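Long-range contact in nucleoporin nup120 (Schizosaccharomyces pombe, PDB 4GQ2), which serves as a structural component of the nuclear pore complex, whose nucleoporins can also dock transiently associated nuclear transport factors: residues Phe297-Tyr302 and Phe350-Ser355. Residues are numbered along the deposited sequence; the frame is centred on the assembly and turned at random.
Sequences FIALYY and FQLISS
Leu-352 lays its CD2 methyl against the backbone of strand 297-302, 3.7 Å from the amide N of Ala-299. CG lies anti to the backbone N (chi1 175°), which carries the branch toward strand 297-302. The same methyl meets Ala-299 CB at 3.8 Å and Phe-297 CB at 4.1 Å, bridging the two. The short strand axes come within 7.7 Å of each other. On its other flank Ala-299 is met by Phe-350, whose CE2 stands 3.7 Å from Ala-299 CB, with the methyl at the ring edge, in plane. In Phe-350 CG sits between the backbone N and the carbonyl carbon, the crowded position (chi1 64°); its CE1 lies 4.2 Å from Tyr-301 CB, and Phe-310 joins the ring edge-to-face. Tyr-301 contributes CB, while its ring leads away and its OH is hydrogen-bonded to His-307 O. At the other end Phe-297 CD2 lies 4.3 Å from Ser-354 OG, a buried hydroxyl. Asp-291 ties the two strands together: OD2 bonds to Ser-354 OG and OD1 accepts the Phe-297 amide. No direct hydrogen bond joins the strands, which run roughly antiparallel at 149°; side chains of 350-354 pack on the side chains and backbone of 297-302. Strand 297-302 pairs instead with 288-290 and 309-317, while 346-354 is the outermost strand of another sheet, next to 361-370. Such apolar packing between two sheets is consistent with neighbouring blades of the beta-propeller, whose sheets pack face to face through apolar side chains.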
loop_
_atom_site.group_PDB
_atom_site.type_symbol
_atom_site.label_atom_id
_atom_site.label_comp_id
_atom_site.label_asym_id
_atom_site.label_seq_id
_atom_site.Cartn_x
_atom_site.Cartn_y
_atom_site.Cartn_z
ATOM N N PHE A 297 -42.470 -1.223 -16.789
ATOM C CA PHE A 297 -41.928 -2.156 -17.772
ATOM C C PHE A 297 -41.408 -3.416 -17.097
ATOM O O PHE A 297 -40.978 -3.382 -15.945
ATOM C CB PHE A 297 -40.820 -1.510 -18.595
ATOM C CG PHE A 297 -41.269 -0.318 -19.382
ATOM C CD1 PHE A 297 -41.759 -0.467 -20.672
ATOM C CD2 PHE A 297 -41.189 0.960 -18.838
ATOM C CE1 PHE A 297 -42.167 0.636 -21.405
ATOM C CE2 PHE A 297 -41.597 2.067 -19.565
ATOM C CZ PHE A 297 -42.086 1.904 -20.850
ATOM N N ILE A 298 -41.456 -4.520 -17.831
ATOM C CA ILE A 298 -41.107 -5.829 -17.313
ATOM C C ILE A 298 -40.254 -6.553 -18.336
ATOM O O ILE A 298 -40.639 -6.670 -19.495
ATOM C CB ILE A 298 -42.373 -6.672 -17.025
ATOM C CG1 ILE A 298 -43.096 -6.140 -15.788
ATOM C CG2 ILE A 298 -42.028 -8.141 -16.819
ATOM C CD1 ILE A 298 -44.589 -6.376 -15.807
ATOM N N ALA A 299 -39.093 -7.029 -17.898
ATOM C CA ALA A 299 -38.266 -7.892 -18.718
ATOM C C ALA A 299 -38.513 -9.343 -18.326
ATOM O O ALA A 299 -38.672 -9.660 -17.145
ATOM C CB ALA A 299 -36.800 -7.528 -18.574
ATOM N N LEU A 300 -38.552 -10.212 -19.329
ATOM C CA LEU A 300 -38.879 -11.617 -19.134
ATOM C C LEU A 300 -37.944 -12.488 -19.962
ATOM O O LEU A 300 -37.648 -12.170 -21.117
ATOM C CB LEU A 300 -40.353 -11.876 -19.483
ATOM C CG LEU A 300 -40.861 -13.278 -19.854
ATOM C CD1 LEU A 300 -40.728 -14.273 -18.708
ATOM C CD2 LEU A 300 -42.305 -13.198 -20.328
ATOM N N TYR A 301 -37.489 -13.583 -19.354
ATOM C CA TYR A 301 -36.492 -14.469 -19.949
ATOM C C TYR A 301 -37.084 -15.778 -20.451
ATOM O O TYR A 301 -37.899 -16.402 -19.764
ATOM C CB TYR A 301 -35.393 -14.779 -18.931
ATOM C CG TYR A 301 -34.305 -15.697 -19.443
ATOM C CD1 TYR A 301 -33.521 -15.335 -20.536
ATOM C CD2 TYR A 301 -34.041 -16.921 -18.818
ATOM C CE1 TYR A 301 -32.512 -16.165 -21.003
ATOM C CE2 TYR A 301 -33.023 -17.756 -19.276
ATOM C CZ TYR A 301 -32.268 -17.368 -20.368
ATOM O OH TYR A 301 -31.264 -18.174 -20.837
ATOM N N TYR A 302 -36.645 -16.183 -21.643
ATOM C CA TYR A 302 -37.038 -17.445 -22.262
ATOM C C TYR A 302 -35.797 -18.297 -22.498
ATOM O O TYR A 302 -34.947 -17.931 -23.314
ATOM C CB TYR A 302 -37.697 -17.205 -23.621
ATOM C CG TYR A 302 -39.085 -16.608 -23.601
ATOM C CD1 TYR A 302 -39.268 -15.227 -23.505
ATOM C CD2 TYR A 302 -40.219 -17.419 -23.729
ATOM C CE1 TYR A 302 -40.536 -14.670 -23.509
ATOM C CE2 TYR A 302 -41.493 -16.869 -23.737
ATOM C CZ TYR A 302 -41.644 -15.495 -23.627
ATOM O OH TYR A 302 -42.900 -14.931 -23.632
ATOM N N PHE A 350 -30.386 -10.550 -14.048
ATOM C CA PHE A 350 -30.422 -9.454 -15.017
ATOM C C PHE A 350 -31.217 -8.266 -14.478
ATOM O O PHE A 350 -32.037 -8.420 -13.573
ATOM C CB PHE A 350 -30.934 -9.929 -16.397
ATOM C CG PHE A 350 -32.362 -10.416 -16.398
ATOM C CD1 PHE A 350 -32.685 -11.677 -15.918
ATOM C CD2 PHE A 350 -33.380 -9.615 -16.906
ATOM C CE1 PHE A 350 -33.998 -12.125 -15.923
ATOM C CE2 PHE A 350 -34.696 -10.057 -16.916
ATOM C CZ PHE A 350 -35.004 -11.316 -16.425
ATOM N N GLN A 351 -30.940 -7.079 -15.007
ATOM C CA GLN A 351 -31.671 -5.870 -14.618
ATOM C C GLN A 351 -32.192 -5.133 -15.849
ATOM O O GLN A 351 -31.697 -5.348 -16.955
ATOM C CB GLN A 351 -30.789 -4.920 -13.797
ATOM C CG GLN A 351 -30.299 -5.468 -12.476
ATOM C CD GLN A 351 -31.338 -5.399 -11.386
ATOM O OE1 GLN A 351 -31.409 -4.418 -10.648
ATOM N NE2 GLN A 351 -32.152 -6.444 -11.271
ATOM N N LEU A 352 -33.166 -4.251 -15.640
ATOM C CA LEU A 352 -33.741 -3.449 -16.715
ATOM C C LEU A 352 -33.825 -1.977 -16.314
ATOM O O LEU A 352 -34.265 -1.651 -15.208
ATOM C CB LEU A 352 -35.126 -3.987 -17.095
ATOM C CG LEU A 352 -35.981 -3.233 -18.114
ATOM C CD1 LEU A 352 -35.396 -3.332 -19.516
ATOM C CD2 LEU A 352 -37.410 -3.759 -18.086
ATOM N N ILE A 353 -33.395 -1.097 -17.217
ATOM C CA ILE A 353 -33.376 0.342 -16.957
ATOM C C ILE A 353 -33.903 1.134 -18.160
ATOM O O ILE A 353 -33.352 1.045 -19.259
ATOM C CB ILE A 353 -31.950 0.840 -16.587
ATOM C CG1 ILE A 353 -31.395 0.102 -15.361
ATOM C CG2 ILE A 353 -31.936 2.345 -16.326
ATOM C CD1 ILE A 353 -30.515 -1.084 -15.687
ATOM N N SER A 354 -34.974 1.897 -17.945
ATOM C CA SER A 354 -35.469 2.850 -18.946
ATOM C C SER A 354 -34.942 4.252 -18.640
ATOM O O SER A 354 -34.719 4.597 -17.476
ATOM C CB SER A 354 -37.000 2.843 -19.021
ATOM O OG SER A 354 -37.589 3.153 -17.772
ATOM N N SER A 355 -34.756 5.056 -19.680
ATOM C CA SER A 355 -33.970 6.290 -19.563
ATOM C C SER A 355 -34.746 7.575 -19.223
ATOM O O SER A 355 -34.182 8.673 -19.294
ATOM C CB SER A 355 -33.116 6.493 -20.822
ATOM O OG SER A 355 -33.902 6.375 -21.993
#